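Local coordinates for protein enoyl-CoA hydratase/isomerase (Shewanella pealeana, PDB 4KPK) that probably acts as an isomerase or hydratase on acyl-CoA thioesters, as a trimeric member of the enoyl-CoA hydratase/isomerase (crotonase-like) family, at residues I68-N81 with E122-K135. Residues are numbered along the deposited sequence; the frame is centred on the assembly and turned at random.
Sequences ISEMIQVLEHFKRN and ELARLMSMLDKFPK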
ATOM      1  N   ILE A  68      -4.214  -3.951 -29.664  1.00 26.73           N
ATOM      2  CA  ILE A  68      -4.389  -2.755 -28.823  1.00 27.60           C
ATOM      3  C   ILE A  68      -5.643  -2.040 -29.302  1.00 23.81           C
ATOM      4  O   ILE A  68      -6.546  -1.775 -28.518  1.00 25.62           O
ATOM      5  CB  ILE A  68      -3.182  -1.771 -28.898  1.00 29.12           C
ATOM      6  CG1 ILE A  68      -1.875  -2.385 -28.355  1.00 36.27           C
ATOM      7  CG2 ILE A  68      -3.471  -0.467 -28.200  1.00 27.80           C
ATOM      8  CD1 ILE A  68      -2.062  -3.206 -27.128  1.00 42.38           C
ATOM      9  N   SER A  69      -5.731  -1.818 -30.609  1.00 24.90           N
ATOM     10  CA  SER A  69      -6.821  -1.003 -31.146  1.00 30.36           C
ATOM     11  C   SER A  69      -8.158  -1.707 -31.067  1.00 24.98           C
ATOM     12  O   SER A  69      -9.211  -1.112 -30.726  1.00 22.16           O
ATOM     13  CB  SER A  69      -6.518  -0.562 -32.587  1.00 37.38           C
ATOM     14  OG  SER A  69      -7.726  -0.423 -33.310  1.00 45.87           O
ATOM     15  N   GLU A  70      -8.134  -3.009 -31.348  1.00 24.31           N
ATOM     16  CA  GLU A  70      -9.352  -3.787 -31.215  1.00 23.18           C
ATOM     17  C   GLU A  70      -9.874  -3.758 -29.780  1.00 21.83           C
ATOM     18  O   GLU A  70     -11.062  -3.686 -29.546  1.00 26.31           O
ATOM     19  CB  GLU A  70      -9.102  -5.208 -31.727  1.00 25.17           C
ATOM     20  CG  GLU A  70      -8.864  -5.225 -33.230  1.00 25.52           C
ATOM     21  CD  GLU A  70      -9.053  -6.565 -33.881  1.00 27.16           C
ATOM     22  OE1 GLU A  70      -9.023  -7.618 -33.201  1.00 30.12           O
ATOM     23  OE2 GLU A  70      -9.200  -6.569 -35.106  1.00 29.30           O
HETATM   24  N   MSE A  71      -8.983  -3.781 -28.807  1.00 22.01           N
HETATM   25  CA  MSE A  71      -9.397  -3.785 -27.390  1.00 22.62           C
HETATM   26  C   MSE A  71     -10.042  -2.480 -27.031  1.00 23.10           C
HETATM   27  O   MSE A  71     -11.061  -2.479 -26.346  1.00 20.89           O
HETATM   28  CB  MSE A  71      -8.174  -4.093 -26.530  1.00 24.37           C
HETATM   29  CG  MSE A  71      -8.003  -5.620 -26.407  1.00 27.41           C
HETATM   30 SE   MSE A  71      -6.429  -6.021 -25.288  1.00 35.59          SE
HETATM   31  CE  MSE A  71      -6.255  -7.984 -25.476  1.00 42.22           C
ATOM     32  N   ILE A  72      -9.461  -1.362 -27.507  1.00 23.36           N
ATOM     33  CA  ILE A  72     -10.125  -0.032 -27.395  1.00 22.59           C
ATOM     34  C   ILE A  72     -11.542  -0.029 -27.960  1.00 23.15           C
ATOM     35  O   ILE A  72     -12.480   0.400 -27.299  1.00 24.94           O
ATOM     36  CB  ILE A  72      -9.250   1.087 -28.021  1.00 22.77           C
ATOM     37  CG1 ILE A  72      -7.916   1.183 -27.247  1.00 22.03           C
ATOM     38  CG2 ILE A  72      -9.971   2.456 -28.069  1.00 22.75           C
ATOM     39  CD1 ILE A  72      -6.836   1.987 -27.923  1.00 22.89           C
ATOM     40  N   GLN A  73     -11.715  -0.537 -29.174  1.00 24.25           N
ATOM     41  CA  GLN A  73     -13.017  -0.585 -29.791  1.00 24.56           C
ATOM     42  C   GLN A  73     -14.054  -1.396 -28.989  1.00 25.52           C
ATOM     43  O   GLN A  73     -15.206  -0.971 -28.869  1.00 22.39           O
ATOM     44  CB  GLN A  73     -12.916  -1.218 -31.181  1.00 28.04           C
ATOM     45  CG  GLN A  73     -12.300  -0.349 -32.252  1.00 34.06           C
ATOM     46  CD  GLN A  73     -12.184  -1.096 -33.560  1.00 37.37           C
ATOM     47  OE1 GLN A  73     -13.181  -1.616 -34.082  1.00 47.28           O
ATOM     48  NE2 GLN A  73     -10.963  -1.191 -34.089  1.00 39.28           N
ATOM     49  N   VAL A  74     -13.658  -2.580 -28.482  1.00 24.29           N
ATOM     50  CA  VAL A  74     -14.575  -3.384 -27.714  1.00 23.84           C
ATOM     51  C   VAL A  74     -14.978  -2.700 -26.384  1.00 26.28           C
ATOM     52  O   VAL A  74     -16.154  -2.743 -25.939  1.00 22.84           O
ATOM     53  CB  VAL A  74     -13.976  -4.756 -27.440  1.00 27.44           C
ATOM     54  CG1 VAL A  74     -14.860  -5.544 -26.469  1.00 27.13           C
ATOM     55  CG2 VAL A  74     -13.791  -5.541 -28.734  1.00 27.78           C
ATOM     56  N   LEU A  75     -14.004  -2.059 -25.751  1.00 28.26           N
ATOM     57  CA  LEU A  75     -14.276  -1.273 -24.565  1.00 30.41           C
ATOM     58  C   LEU A  75     -15.243  -0.144 -24.870  1.00 31.57           C
ATOM     59  O   LEU A  75     -16.208   0.024 -24.127  1.00 27.46           O
ATOM     60  CB  LEU A  75     -13.003  -0.672 -23.947  1.00 30.37           C
ATOM     61  CG  LEU A  75     -12.006  -1.611 -23.272  1.00 34.67           C
ATOM     62  CD1 LEU A  75     -10.916  -0.792 -22.588  1.00 34.22           C
ATOM     63  CD2 LEU A  75     -12.717  -2.527 -22.284  1.00 33.37           C
ATOM     64  N   GLU A  76     -14.998   0.627 -25.936  1.00 33.24           N
ATOM     65  CA  GLU A  76     -15.916   1.746 -26.241  1.00 35.35           C
ATOM     66  C   GLU A  76     -17.283   1.153 -26.576  1.00 33.30           C
ATOM     67  O   GLU A  76     -18.290   1.638 -26.103  1.00 28.76           O
ATOM     68  CB  GLU A  76     -15.395   2.660 -27.338  1.00 39.02           C
ATOM     69  CG  GLU A  76     -16.493   3.428 -28.078  1.00 50.79           C
ATOM     70  CD  GLU A  76     -17.318   4.458 -27.257  1.00 61.34           C
ATOM     71  OE1 GLU A  76     -17.675   4.242 -26.055  1.00 59.65           O
ATOM     72  OE2 GLU A  76     -17.668   5.512 -27.861  1.00 65.44           O
ATOM     73  N   HIS A  77     -17.320   0.037 -27.306  1.00 30.05           N
ATOM     74  CA  HIS A  77     -18.592  -0.619 -27.569  1.00 28.96           C
ATOM     75  C   HIS A  77     -19.407  -0.950 -26.302  1.00 26.21           C
ATOM     76  O   HIS A  77     -20.584  -0.605 -26.200  1.00 20.85           O
ATOM     77  CB  HIS A  77     -18.351  -1.860 -28.376  1.00 32.96           C
ATOM     78  CG  HIS A  77     -19.575  -2.649 -28.638  1.00 32.95           C
ATOM     79  ND1 HIS A  77     -20.550  -2.223 -29.509  1.00 34.41           N
ATOM     80  CD2 HIS A  77     -19.979  -3.853 -28.161  1.00 31.96           C
ATOM     81  CE1 HIS A  77     -21.515  -3.123 -29.552  1.00 34.91           C
ATOM     82  NE2 HIS A  77     -21.202  -4.108 -28.728  1.00 33.73           N
ATOM     83  N   PHE A  78     -18.785  -1.551 -25.307  1.00 24.67           N
ATOM     84  CA  PHE A  78     -19.543  -2.014 -24.139  1.00 27.08           C
ATOM     85  C   PHE A  78     -19.817  -0.897 -23.105  1.00 29.18           C
ATOM     86  O   PHE A  78     -20.789  -0.945 -22.348  1.00 30.32           O
ATOM     87  CB  PHE A  78     -18.862  -3.235 -23.499  1.00 26.07           C
ATOM     88  CG  PHE A  78     -19.069  -4.543 -24.269  1.00 28.96           C
ATOM     89  CD1 PHE A  78     -20.351  -4.988 -24.600  1.00 29.60           C
ATOM     90  CD2 PHE A  78     -17.983  -5.364 -24.620  1.00 27.40           C
ATOM     91  CE1 PHE A  78     -20.547  -6.171 -25.290  1.00 26.41           C
ATOM     92  CE2 PHE A  78     -18.183  -6.581 -25.287  1.00 26.70           C
ATOM     93  CZ  PHE A  78     -19.462  -6.979 -25.634  1.00 27.74           C
ATOM     94  N   LYS A  79     -18.973   0.117 -23.071  1.00 30.94           N
ATOM     95  CA  LYS A  79     -19.242   1.239 -22.233  1.00 36.81           C
ATOM     96  C   LYS A  79     -20.580   1.886 -22.636  1.00 39.66           C
ATOM     97  O   LYS A  79     -21.359   2.198 -21.778  1.00 37.06           O
ATOM     98  CB  LYS A  79     -18.128   2.263 -22.309  1.00 41.18           C
ATOM     99  CG  LYS A  79     -18.448   3.437 -21.413  1.00 41.22           C
ATOM    100  CD  LYS A  79     -17.348   4.480 -21.379  1.00 45.08           C
ATOM    101  CE  LYS A  79     -17.897   5.713 -20.664  1.00 48.00           C
ATOM    102  NZ  LYS A  79     -16.823   6.618 -20.195  1.00 53.01           N
ATOM    103  N   ARG A  80     -20.816   2.074 -23.938  1.00 48.03           N
ATOM    104  CA  ARG A  80     -22.075   2.643 -24.479  1.00 59.50           C
ATOM    105  C   ARG A  80     -23.314   1.799 -24.132  1.00 61.37           C
ATOM    106  O   ARG A  80     -24.375   2.327 -23.755  1.00 56.05           O
ATOM    107  CB  ARG A  80     -22.010   2.727 -26.013  1.00 64.21           C
ATOM    108  CG  ARG A  80     -20.943   3.639 -26.597  1.00 69.02           C
ATOM    109  CD  ARG A  80     -21.110   3.801 -28.114  1.00 77.07           C
ATOM    110  NE  ARG A  80     -21.106   2.527 -28.871  1.00 83.32           N
ATOM    111  CZ  ARG A  80     -20.142   2.084 -29.701  1.00 82.18           C
ATOM    112  NH1 ARG A  80     -19.031   2.784 -29.923  1.00 81.15           N
ATOM    113  NH2 ARG A  80     -20.288   0.909 -30.315  1.00 70.86           N
ATOM    114  N   ASN A  81     -23.135   0.480 -24.278  1.00 56.11           N
ATOM    115  CA  ASN A  81     -24.180  -0.515 -24.191  1.00 43.39           C
ATOM    116  C   ASN A  81     -24.874  -0.557 -22.848  1.00 42.36           C
ATOM    117  O   ASN A  81     -24.242  -0.782 -21.829  1.00 41.29           O
ATOM    118  CB  ASN A  81     -23.575  -1.871 -24.487  1.00 43.85           C
ATOM    119  CG  ASN A  81     -24.592  -2.856 -24.950  1.00 41.05           C
ATOM    120  OD1 ASN A  81     -25.512  -3.204 -24.223  1.00 43.95           O
ATOM    121  ND2 ASN A  81     -24.432  -3.324 -26.145  1.00 41.38           N
ATOM    122  N   GLU A 122      -1.393   5.257 -27.428  1.00 31.63           N
ATOM    123  CA  GLU A 122      -2.513   4.348 -27.640  1.00 35.52           C
ATOM    124  C   GLU A 122      -2.603   3.228 -26.587  1.00 31.23           C
ATOM    125  O   GLU A 122      -3.691   2.894 -26.158  1.00 25.95           O
ATOM    126  CB  GLU A 122      -2.487   3.737 -29.059  1.00 38.76           C
ATOM    127  CG  GLU A 122      -2.747   4.833 -30.083  1.00 45.68           C
ATOM    128  CD  GLU A 122      -4.035   5.622 -29.783  1.00 51.88           C
ATOM    129  OE1 GLU A 122      -5.133   5.125 -30.148  1.00 47.57           O
ATOM    130  OE2 GLU A 122      -3.952   6.726 -29.157  1.00 53.49           O
ATOM    131  N   LEU A 123      -1.459   2.660 -26.217  1.00 30.37           N
ATOM    132  CA  LEU A 123      -1.423   1.644 -25.166  1.00 28.75           C
ATOM    133  C   LEU A 123      -1.855   2.319 -23.878  1.00 27.77           C
ATOM    134  O   LEU A 123      -2.618   1.736 -23.074  1.00 23.85           O
ATOM    135  CB  LEU A 123      -0.036   1.044 -25.015  1.00 26.79           C
ATOM    136  CG  LEU A 123      -0.062  -0.147 -24.048  1.00 27.92           C
ATOM    137  CD1 LEU A 123      -1.110  -1.164 -24.396  1.00 27.47           C
ATOM    138  CD2 LEU A 123       1.328  -0.771 -23.891  1.00 26.68           C
ATOM    139  N   ALA A 124      -1.461   3.592 -23.703  1.00 26.38           N
ATOM    140  CA  ALA A 124      -1.865   4.285 -22.455  1.00 22.96           C
ATOM    141  C   ALA A 124      -3.361   4.586 -22.377  1.00 22.94           C
ATOM    142  O   ALA A 124      -3.974   4.504 -21.290  1.00 25.81           O
ATOM    143  CB  ALA A 124      -1.077   5.532 -22.227  1.00 22.06           C
ATOM    144  N   ARG A 125      -3.930   4.936 -23.530  1.00 21.54           N
ATOM    145  CA  ARG A 125      -5.375   5.151 -23.684  1.00 23.34           C
ATOM    146  C   ARG A 125      -6.143   3.832 -23.415  1.00 20.87           C
ATOM    147  O   ARG A 125      -7.156   3.815 -22.726  1.00 21.66           O
ATOM    148  CB  ARG A 125      -5.653   5.675 -25.112  1.00 23.39           C
ATOM    149  CG  ARG A 125      -7.115   5.875 -25.485  1.00 28.22           C
ATOM    150  CD  ARG A 125      -7.293   6.386 -26.947  1.00 29.50           C
ATOM    151  NE  ARG A 125      -8.674   6.794 -27.219  1.00 34.94           N
ATOM    152  CZ  ARG A 125      -9.257   7.916 -26.733  1.00 36.02           C
ATOM    153  NH1 ARG A 125      -8.608   8.754 -25.932  1.00 35.40           N
ATOM    154  NH2 ARG A 125     -10.513   8.204 -27.039  1.00 37.34           N
ATOM    155  N   LEU A 126      -5.674   2.738 -23.979  1.00 23.06           N
ATOM    156  CA  LEU A 126      -6.227   1.381 -23.602  1.00 21.73           C
ATOM    157  C   LEU A 126      -6.272   1.136 -22.062  1.00 19.45           C
ATOM    158  O   LEU A 126      -7.320   0.899 -21.519  1.00 23.68           O
ATOM    159  CB  LEU A 126      -5.444   0.269 -24.296  1.00 20.54           C
ATOM    160  CG  LEU A 126      -5.863  -1.181 -23.909  1.00 20.04           C
ATOM    161  CD1 LEU A 126      -7.367  -1.332 -24.007  1.00 20.39           C
ATOM    162  CD2 LEU A 126      -5.131  -2.231 -24.692  1.00 20.53           C
HETATM  163  N   MSE A 127      -5.174   1.242 -21.351  1.00 21.64           N
HETATM  164  CA  MSE A 127      -5.167   1.008 -19.916  1.00 22.19           C
HETATM  165  C   MSE A 127      -6.066   1.963 -19.155  1.00 25.35           C
HETATM  166  O   MSE A 127      -6.789   1.587 -18.225  1.00 20.71           O
HETATM  167  CB  MSE A 127      -3.774   1.185 -19.411  1.00 23.60           C
HETATM  168  CG  MSE A 127      -2.729   0.193 -19.857  1.00 25.55           C
HETATM  169 SE   MSE A 127      -3.159  -1.730 -19.576  1.00 31.09          SE
HETATM  170  CE  MSE A 127      -2.188  -2.410 -21.155  1.00 27.45           C
ATOM    171  N   SER A 128      -5.992   3.249 -19.509  1.00 23.81           N
ATOM    172  CA  SER A 128      -6.817   4.231 -18.840  1.00 22.24           C
ATOM    173  C   SER A 128      -8.317   3.960 -18.970  1.00 23.10           C
ATOM    174  O   SER A 128      -9.038   3.954 -17.957  1.00 22.22           O
ATOM    175  CB  SER A 128      -6.490   5.650 -19.352  1.00 22.58           C
ATOM    176  OG  SER A 128      -7.145   6.589 -18.531  1.00 23.64           O
HETATM  177  N   MSE A 129      -8.787   3.720 -20.189  1.00 23.45           N
HETATM  178  CA  MSE A 129     -10.174   3.401 -20.407  1.00 29.04           C
HETATM  179  C   MSE A 129     -10.606   2.133 -19.689  1.00 25.41           C
HETATM  180  O   MSE A 129     -11.751   2.050 -19.227  1.00 26.61           O
HETATM  181  CB  MSE A 129     -10.543   3.087 -21.859  1.00 33.83           C
HETATM  182  CG  MSE A 129     -10.363   4.288 -22.796  1.00 42.86           C
HETATM  183 SE   MSE A 129     -10.973   3.831 -24.631  1.00 52.15          SE
HETATM  184  CE  MSE A 129     -12.130   2.309 -24.228  1.00 38.11           C
ATOM    185  N   LEU A 130      -9.759   1.132 -19.630  1.00 20.36           N
ATOM    186  CA  LEU A 130     -10.112  -0.053 -18.828  1.00 20.47           C
ATOM    187  C   LEU A 130     -10.182   0.251 -17.359  1.00 20.65           C
ATOM    188  O   LEU A 130     -11.155  -0.053 -16.686  1.00 20.24           O
ATOM    189  CB  LEU A 130      -9.084  -1.165 -19.050  1.00 21.95           C
ATOM    190  CG  LEU A 130      -9.345  -2.462 -18.253  1.00 23.84           C
ATOM    191  CD1 LEU A 130     -10.726  -3.039 -18.520  1.00 23.60           C
ATOM    192  CD2 LEU A 130      -8.250  -3.476 -18.533  1.00 22.37           C
ATOM    193  N   ASP A 131      -9.147   0.885 -16.854  1.00 23.93           N
ATOM    194  CA  ASP A 131      -9.091   1.200 -15.452  1.00 26.14           C
ATOM    195  C   ASP A 131     -10.320   2.051 -14.984  1.00 28.26           C
ATOM    196  O   ASP A 131     -10.838   1.865 -13.847  1.00 24.50           O
ATOM    197  CB  ASP A 131      -7.779   1.903 -15.170  1.00 25.92           C
ATOM    198  CG  ASP A 131      -7.565   2.139 -13.727  1.00 29.54           C
ATOM    199  OD1 ASP A 131      -7.854   1.179 -13.010  1.00 30.96           O
ATOM    200  OD2 ASP A 131      -7.149   3.267 -13.303  1.00 32.75           O
ATOM    201  N   LYS A 132     -10.803   2.917 -15.884  1.00 24.81           N
ATOM    202  CA  LYS A 132     -11.900   3.871 -15.593  1.00 26.65           C
ATOM    203  C   LYS A 132     -13.240   3.301 -16.050  1.00 26.41           C
ATOM    204  O   LYS A 132     -14.260   3.881 -15.790  1.00 25.87           O
ATOM    205  CB  LYS A 132     -11.638   5.231 -16.316  1.00 29.08           C
ATOM    206  CG  LYS A 132     -10.986   6.346 -15.520  1.00 31.35           C
ATOM    207  CD  LYS A 132      -9.890   5.841 -14.657  1.00 34.57           C
ATOM    208  CE  LYS A 132      -8.963   6.934 -14.143  1.00 37.47           C
ATOM    209  NZ  LYS A 132      -7.576   6.316 -14.018  1.00 38.08           N
ATOM    210  N   PHE A 133     -13.268   2.114 -16.659  1.00 26.78           N
ATOM    211  CA  PHE A 133     -14.525   1.551 -17.171  1.00 26.80           C
ATOM    212  C   PHE A 133     -15.575   1.598 -16.070  1.00 28.75           C
ATOM    213  O   PHE A 133     -15.278   1.162 -14.968  1.00 28.17           O
ATOM    214  CB  PHE A 133     -14.298   0.101 -17.611  1.00 28.05           C
ATOM    215  CG  PHE A 133     -15.320  -0.420 -18.576  1.00 24.11           C
ATOM    216  CD1 PHE A 133     -15.248  -0.084 -19.923  1.00 22.73           C
ATOM    217  CD2 PHE A 133     -16.313  -1.296 -18.154  1.00 25.97           C
ATOM    218  CE1 PHE A 133     -16.153  -0.580 -20.824  1.00 21.84           C
ATOM    219  CE2 PHE A 133     -17.259  -1.800 -19.048  1.00 25.61           C
ATOM    220  CZ  PHE A 133     -17.197  -1.427 -20.387  1.00 23.36           C
ATOM    221  N   PRO A 134     -16.775   2.200 -16.331  1.00 28.56           N
ATOM    222  CA  PRO A 134     -17.709   2.545 -15.244  1.00 27.25           C
ATOM    223  C   PRO A 134     -18.593   1.385 -14.808  1.00 29.57           C
ATOM    224  O   PRO A 134     -19.721   1.589 -14.334  1.00 29.08           O
ATOM    225  CB  PRO A 134     -18.575   3.692 -15.860  1.00 27.34           C
ATOM    226  CG  PRO A 134     -18.499   3.435 -17.324  1.00 27.24           C
ATOM    227  CD  PRO A 134     -17.089   2.948 -17.566  1.00 27.76           C
ATOM    228  N   LYS A 135     -18.051   0.176 -14.919  1.00 27.46           N
ATOM    229  CA  LYS A 135     -18.748  -1.042 -14.683  1.00 26.58           C
ATOM    230  C   LYS A 135     -17.706  -2.063 -14.185  1.00 24.86           C
ATOM    231  O   LYS A 135     -16.522  -1.986 -14.546  1.00 22.96           O
ATOM    232  CB  LYS A 135     -19.351  -1.532 -16.004  1.00 31.15           C
ATOM    233  CG  LYS A 135     -20.450  -0.655 -16.579  1.00 32.13           C
ATOM    234  CD  LYS A 135     -20.759  -0.953 -18.039  1.00 34.53           C
ATOM    235  CE  LYS A 135     -21.974  -0.145 -18.484  1.00 35.84           C
ATOM    236  NZ  LYS A 135     -22.176  -0.235 -19.955  1.00 38.40           N
TER
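Ile-68 sets its CD1 against Leu-123 CD1 (3.5 Å), where helices 65-80 and 113-132 of the crotonase-like fold run side by side, segments 68-80 and 122-132 crossing at 30°. Met-71, Leu-75 and Phe-78 also touch strand 49-54, and Leu-130 touches helix 148-155. Leu-126 is a knob in the hole formed by Ile-68, Met-71, Ile-72 and Leu-75: its CG, anti to the backbone N (chi1 176°), sends CD1 to Met-71 CB at 3.8 Å, while CD2 faces Ile-68. Ile-72 runs across selenomethionine Met-129 at about a right angle, CG2 lying 3.8 Å from SE. Leu-75 presents CD1 to Leu-130 CB, and its carbonyl O meets the edge of the Phe-133 ring in plane, 3.4 Å from CE1. Phe-78 O, Lys-79 O and Asn-81 O at the helix end all accept hydrogen bonds from Lys-135 NZ. The extended chain of Lys-79 crosses the Pro-134 ring at about a right angle, CG and CE against Pro-134 CG. A methionine replacing Lys-135 has no ammonium, and the three carbonyls would probably be left without their shared donor. Lys-135 NZ approaches Phe-78 O in the carbonyl plane, Lys-79 O from above the plane, and Asn-81 O, at 2.8 Å, with a 23° tilt.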